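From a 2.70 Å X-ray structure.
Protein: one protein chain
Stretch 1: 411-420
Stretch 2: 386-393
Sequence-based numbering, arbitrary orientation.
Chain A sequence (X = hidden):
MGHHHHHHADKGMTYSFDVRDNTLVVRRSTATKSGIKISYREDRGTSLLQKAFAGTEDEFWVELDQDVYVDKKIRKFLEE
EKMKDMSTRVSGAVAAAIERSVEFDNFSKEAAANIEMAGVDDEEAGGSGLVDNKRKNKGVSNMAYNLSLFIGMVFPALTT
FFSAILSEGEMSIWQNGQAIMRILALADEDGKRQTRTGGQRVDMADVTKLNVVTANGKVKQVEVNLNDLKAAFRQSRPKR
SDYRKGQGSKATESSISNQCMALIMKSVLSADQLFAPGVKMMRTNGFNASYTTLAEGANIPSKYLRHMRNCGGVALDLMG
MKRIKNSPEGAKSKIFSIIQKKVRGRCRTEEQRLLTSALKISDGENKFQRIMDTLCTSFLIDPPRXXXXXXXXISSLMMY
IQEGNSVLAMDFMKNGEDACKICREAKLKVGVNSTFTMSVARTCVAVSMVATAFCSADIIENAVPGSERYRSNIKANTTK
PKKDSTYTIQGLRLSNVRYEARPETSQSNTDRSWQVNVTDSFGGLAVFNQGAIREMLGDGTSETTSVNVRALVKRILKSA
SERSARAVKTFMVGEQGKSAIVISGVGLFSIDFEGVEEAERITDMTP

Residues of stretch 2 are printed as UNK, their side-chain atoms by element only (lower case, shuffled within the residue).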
ATOM      1  N   ASP A 411      -4.160 -10.848  28.035  1.00 46.58           N
ATOM      2  CA  ASP A 411      -2.894 -10.158  27.884  1.00 46.18           C
ATOM      3  C   ASP A 411      -3.026  -9.131  26.778  1.00 47.29           C
ATOM      4  O   ASP A 411      -3.201  -9.478  25.592  1.00 48.74           O
ATOM      5  CB  ASP A 411      -1.778 -11.151  27.552  1.00 44.52           C
ATOM      6  CG  ASP A 411      -0.410 -10.561  27.738  1.00 51.48           C
ATOM      7  OD1 ASP A 411      -0.290  -9.309  27.775  1.00 51.56           O
ATOM      8  OD2 ASP A 411       0.563 -11.338  27.850  1.00 54.00           O
ATOM      9  N   PHE A 412      -2.945  -7.861  27.151  1.00 46.13           N
ATOM     10  CA  PHE A 412      -3.056  -6.786  26.156  1.00 46.83           C
ATOM     11  C   PHE A 412      -1.699  -6.190  25.811  1.00 45.79           C
ATOM     12  O   PHE A 412      -1.631  -5.244  25.039  1.00 42.00           O
ATOM     13  CB  PHE A 412      -3.971  -5.681  26.664  1.00 43.67           C
ATOM     14  CG  PHE A 412      -5.379  -6.138  26.957  1.00 42.58           C
ATOM     15  CD1 PHE A 412      -6.122  -6.827  26.001  1.00 45.31           C
ATOM     16  CD2 PHE A 412      -5.966  -5.867  28.189  1.00 37.27           C
ATOM     17  CE1 PHE A 412      -7.426  -7.226  26.273  1.00 42.16           C
ATOM     18  CE2 PHE A 412      -7.251  -6.260  28.460  1.00 41.55           C
ATOM     19  CZ  PHE A 412      -7.991  -6.937  27.504  1.00 40.29           C
HETATM   20  N   MSE A 413      -0.638  -6.736  26.411  1.00 45.33           N
HETATM   21  CA  MSE A 413       0.726  -6.264  26.192  1.00 43.91           C
HETATM   22  C   MSE A 413       1.434  -6.993  25.048  1.00 44.40           C
HETATM   23  O   MSE A 413       2.066  -6.352  24.215  1.00 45.24           O
HETATM   24  CB  MSE A 413       1.570  -6.410  27.462  1.00 52.03           C
HETATM   25  CG  MSE A 413       1.075  -5.664  28.694  1.00 49.98           C
HETATM   26 SE   MSE A 413       0.948  -3.711  28.586  0.78 55.96          SE
HETATM   27  CE  MSE A 413       2.819  -3.245  28.299  1.00 52.37           C
ATOM     28  N   LYS A 414       1.332  -8.322  25.018  1.00 44.10           N
ATOM     29  CA  LYS A 414       2.081  -9.135  24.048  1.00 45.41           C
ATOM     30  C   LYS A 414       1.665  -8.920  22.585  1.00 46.81           C
ATOM     31  O   LYS A 414       2.506  -8.943  21.696  1.00 48.71           O
ATOM     32  CB  LYS A 414       2.014 -10.632  24.382  1.00 47.29           C
ATOM     33  CG  LYS A 414       0.617 -11.263  24.190  1.00 57.21           C
ATOM     34  CD  LYS A 414       0.624 -12.795  24.290  1.00 59.58           C
ATOM     35  CE  LYS A 414      -0.765 -13.351  24.632  1.00 65.34           C
ATOM     36  NZ  LYS A 414      -1.778 -13.256  23.516  1.00 64.15           N
ATOM     37  N   ASN A 415       0.372  -8.737  22.350  1.00 42.95           N
ATOM     38  CA  ASN A 415      -0.160  -8.491  21.019  1.00 46.03           C
ATOM     39  C   ASN A 415      -1.637  -8.104  21.088  1.00 47.92           C
ATOM     40  O   ASN A 415      -2.159  -7.835  22.168  1.00 47.89           O
ATOM     41  CB  ASN A 415       0.071  -9.678  20.080  1.00 47.83           C
ATOM     42  CG  ASN A 415      -0.507 -10.985  20.618  1.00 52.83           C
ATOM     43  OD1 ASN A 415      -1.647 -11.035  21.099  1.00 49.32           O
ATOM     44  ND2 ASN A 415       0.276 -12.053  20.524  1.00 46.73           N
ATOM     45  N   GLY A 416      -2.312  -8.080  19.945  1.00 48.62           N
ATOM     46  CA  GLY A 416      -3.701  -7.659  19.903  1.00 46.25           C
ATOM     47  C   GLY A 416      -4.751  -8.758  19.873  1.00 45.79           C
ATOM     48  O   GLY A 416      -5.915  -8.470  19.609  1.00 46.60           O
ATOM     49  N   GLU A 417      -4.346  -9.997  20.150  1.00 46.04           N
ATOM     50  CA  GLU A 417      -5.269 -11.143  20.101  1.00 50.89           C
ATOM     51  C   GLU A 417      -6.510 -10.995  20.987  1.00 46.71           C
ATOM     52  O   GLU A 417      -7.627 -11.143  20.525  1.00 51.97           O
ATOM     53  CB  GLU A 417      -4.569 -12.454  20.452  1.00 48.95           C
ATOM     54  CG  GLU A 417      -5.480 -13.658  20.370  1.00 55.22           C
ATOM     55  CD  GLU A 417      -4.735 -14.977  20.537  1.00 60.01           C
ATOM     56  OE1 GLU A 417      -4.688 -15.496  21.669  1.00 58.77           O
ATOM     57  OE2 GLU A 417      -4.206 -15.499  19.535  1.00 61.06           O
ATOM     58  N   ASP A 418      -6.305 -10.714  22.259  1.00 41.42           N
ATOM     59  CA  ASP A 418      -7.411 -10.566  23.158  1.00 41.95           C
ATOM     60  C   ASP A 418      -8.223  -9.348  22.791  1.00 44.03           C
ATOM     61  O   ASP A 418      -9.451  -9.365  22.876  1.00 52.28           O
ATOM     62  CB  ASP A 418      -6.941 -10.526  24.616  1.00 42.61           C
ATOM     63  CG  ASP A 418      -6.242 -11.811  25.031  1.00 47.17           C
ATOM     64  OD1 ASP A 418      -6.490 -12.863  24.401  1.00 49.43           O
ATOM     65  OD2 ASP A 418      -5.433 -11.777  25.981  1.00 49.58           O
ATOM     66  N   ALA A 419      -7.560  -8.288  22.365  1.00 43.04           N
ATOM     67  CA  ALA A 419      -8.296  -7.117  21.870  1.00 44.41           C
ATOM     68  C   ALA A 419      -9.190  -7.486  20.691  1.00 46.23           C
ATOM     69  O   ALA A 419     -10.330  -7.057  20.642  1.00 47.43           O
ATOM     70  CB  ALA A 419      -7.365  -5.980  21.511  1.00 39.29           C
ATOM     71  N   CYS A 420      -8.695  -8.289  19.753  1.00 45.41           N
ATOM     72  CA  CYS A 420      -9.548  -8.676  18.632  1.00 48.50           C
ATOM     73  C   CYS A 420     -10.720  -9.600  19.064  1.00 51.95           C
ATOM     74  O   CYS A 420     -11.829  -9.503  18.524  1.00 51.33           O
ATOM     75  CB  CYS A 420      -8.745  -9.279  17.483  1.00 42.90           C
ATOM     76  SG  CYS A 420      -7.511  -8.148  16.723  1.00 51.45           S
ATOM     77  N   UNK A 386       9.634   1.776  22.894  1.00 45.99           N
ATOM     78  CA  UNK A 386       8.256   2.220  22.986  1.00 45.43           C
ATOM     79  C   UNK A 386       7.421   1.219  23.769  1.00 46.39           C
ATOM     80  O   UNK A 386       7.424   0.035  23.477  1.00 42.97           O
ATOM     81  o   UNK A 386       8.482   3.187  20.785  1.00 52.59           O
ATOM     82  c   UNK A 386       6.261   3.032  21.688  1.00 42.53           C
ATOM     83  c   UNK A 386       7.629   2.379  21.591  1.00 41.34           C
ATOM     84  N   UNK A 387       6.699   1.708  24.758  1.00 44.57           N
ATOM     85  CA  UNK A 387       5.775   0.872  25.476  1.00 49.09           C
ATOM     86  C   UNK A 387       4.353   1.318  25.133  1.00 45.40           C
ATOM     87  O   UNK A 387       4.161   2.456  24.737  1.00 47.51           O
ATOM     88  c   UNK A 387       5.999   2.256  27.550  1.00 51.07           C
ATOM     89  o   UNK A 387       5.056   0.115  27.675  1.00 55.57           O
ATOM     90  c   UNK A 387       6.054   0.882  27.006  1.00 49.60           C
ATOM     91  N   UNK A 388       3.385   0.406  25.262  1.00 42.38           N
ATOM     92  CA  UNK A 388       1.976   0.627  24.889  1.00 42.09           C
ATOM     93  C   UNK A 388       1.185  -0.654  25.118  1.00 42.48           C
ATOM     94  O   UNK A 388       1.761  -1.728  25.283  1.00 42.52           O
ATOM     95  c   UNK A 388       2.178  -0.178  22.494  1.00 37.63           C
ATOM     96  c   UNK A 388       2.790   1.087  20.410  1.00 38.47           C
ATOM     97  c   UNK A 388       1.841   0.990  23.406  1.00 40.33           C
ATOM     98  c   UNK A 388       1.837   0.091  21.062  1.00 40.76           C
ATOM     99  n   UNK A 388       2.310   1.516  19.071  1.00 39.42           N
ATOM    100  N   UNK A 389      -0.143  -0.545  25.112  1.00 43.80           N
ATOM    101  CA  UNK A 389      -1.031  -1.721  25.151  1.00 42.79           C
ATOM    102  C   UNK A 389      -1.947  -1.829  23.936  1.00 41.95           C
ATOM    103  O   UNK A 389      -2.202  -0.857  23.216  1.00 38.64           O
ATOM    104  s   UNK A 389      -3.189  -0.564  26.453  1.00 39.18           S
ATOM    105  c   UNK A 389      -1.871  -1.751  26.422  1.00 39.71           C
ATOM    106  N   UNK A 390      -2.450  -3.037  23.729  1.00 39.86           N
ATOM    107  CA  UNK A 390      -3.368  -3.312  22.639  1.00 36.81           C
ATOM    108  C   UNK A 390      -4.761  -3.625  23.198  1.00 43.25           C
ATOM    109  O   UNK A 390      -5.045  -4.759  23.616  1.00 44.20           O
ATOM    110  c   UNK A 390      -1.470  -4.157  21.209  1.00 43.32           C
ATOM    111  c   UNK A 390      -0.040  -2.869  19.740  1.00 39.48           C
ATOM    112  c   UNK A 390      -2.827  -4.446  21.773  1.00 35.02           C
ATOM    113  c   UNK A 390       0.912  -4.546  21.159  1.00 42.85           C
ATOM    114  c   UNK A 390      -0.346  -4.837  21.666  1.00 45.66           C
ATOM    115  c   UNK A 390       1.059  -3.564  20.197  1.00 40.26           C
ATOM    116  c   UNK A 390      -1.300  -3.160  20.248  1.00 45.05           C
ATOM    117  N   UNK A 391      -5.625  -2.616  23.248  1.00 40.17           N
ATOM    118  CA  UNK A 391      -6.959  -2.840  23.772  1.00 38.91           C
ATOM    119  C   UNK A 391      -8.003  -2.522  22.734  1.00 38.53           C
ATOM    120  O   UNK A 391      -7.787  -1.662  21.876  1.00 45.83           O
ATOM    121  c   UNK A 391      -7.260  -2.028  25.064  1.00 38.38           C
ATOM    122  c   UNK A 391      -7.090  -0.522  24.817  1.00 34.87           C
ATOM    123  c   UNK A 391      -7.515   0.350  26.004  1.00 34.94           C
ATOM    124  c   UNK A 391      -6.464  -2.574  26.243  1.00 33.73           C
ATOM    125  N   UNK A 392      -9.157  -3.210  22.812  1.00 44.10           N
ATOM    126  CA  UNK A 392     -10.315  -2.915  21.948  1.00 44.39           C
ATOM    127  C   UNK A 392     -10.859  -1.537  22.272  1.00 38.82           C
ATOM    128  O   UNK A 392     -10.452  -0.951  23.276  1.00 43.36           O
ATOM    129  c   UNK A 392      -9.484  -4.234  23.833  1.00 42.33           C
ATOM    130  c   UNK A 392     -11.333  -3.978  22.384  1.00 45.54           C
ATOM    131  c   UNK A 392     -10.974  -4.270  23.827  1.00 39.39           C
ATOM    132  N   UNK A 393     -11.745  -1.010  21.441  1.00 36.57           N
ATOM    133  CA  UNK A 393     -12.449   0.234  21.776  1.00 39.02           C
ATOM    134  C   UNK A 393     -13.067   0.206  23.176  1.00 42.21           C
ATOM    135  O   UNK A 393     -13.584  -0.829  23.630  1.00 43.70           O
ATOM    136  c   UNK A 393     -11.985  -1.428  20.058  1.00 43.22           C
ATOM    137  c   UNK A 393     -13.569   0.294  20.736  1.00 39.72           C
ATOM    138  c   UNK A 393     -12.956  -0.369  19.544  1.00 46.98           C
TER
HETATM  139  O   HOH W   1      -4.771  -7.248  22.923  1.00 37.62           O

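Position 386 carries three side-chain atoms: a first carbon bearing one oxygen and one carbon. They lie out of reach of stretch 1, and the hydroxyl is hydrogen-bonded to a residue just outside the stretches. That beta-branched hydroxyl pattern is threonine, Thr386.

Position 387 repeats the pattern, one carbon holding an oxygen and a carbon. It stands at the margin of the contact, where its hydroxyl oxygen lies 4.1 Å from CE of Met413, a selenomethionine. The short side chain leaves that oxygen beside the methyl without any polar partner on stretch 1. The residue is again threonine, Thr387.

At position 388 four carbons run in a row and end in nitrogen. The CA-to-CB bond points away from stretch 1, and the terminal nitrogen is hydrogen-bonded elsewhere in the structure. What position 388 offers stretch 1 is backbone: its O is 3.5 Å from Met413 CE. The unbranched chain ending in an amine identifies lysine, Lys388.

Position 389 has one carbon followed by one sulfur. Its CA-to-CB bond points sideways, and so compact a side chain fits where the two stretches run close, the CA atoms of position 389 and Met413 being 5.0 Å apart. The CB of position 389 makes apolar contact with Met413 SE at 4.1 Å and with Phe412 CB at 4.5 Å. One carbon and a sulfur make cysteine, Cys389.

Position 390 has a carbon leading to a six-carbon ring with no further atom. Its CA-to-CB bond points toward stretch 1, which covers 101 Å² of it, the largest such area. The CB of position 390 packs 3.8 Å from Gly416 CA and 3.5 Å from Asn415 O, while Met413 O approaches the ring edge. A flat, wholly apolar group suits this place against the turn leading into the helix; it is phenylalanine, Phe390.

Position 391 has four carbons, forked at the first, with one arm two carbons long. The shorter arm sits over one face of the Phe412 ring in a CH-pi contact; the longer arm leads away. Beta branching thus lets one side chain extend in both directions, and the residue is isoleucine, Ile391.

At position 392 three carbons close a ring onto the backbone nitrogen, and the ring packs against the methyl of Ala419. The N of position 392 lies 3.5 Å from Ala419 CB; having no N-H, it leaves no donor unpaired beside that methyl. This is proline, Pro392.

Position 393 has the same closed ring, makes no contact with stretch 1 and occupies the N-cap position just before a helix. It is also proline, Pro393.

The contact combines one direct backbone hydrogen bond with apolar packing around it. Phe390 N donates to Phe412 O at 2.7 Å, nearly straight at 166°, tying the two stretches together. A water adds a second link: it donates to Phe390 O and Asn415 O, and accepts from Ala419 N. These five backbone atoms are thereby satisfied among the apolar side chains, which together help bury 447 Å².

Stretch 2 (386-393) TTKCFIPP
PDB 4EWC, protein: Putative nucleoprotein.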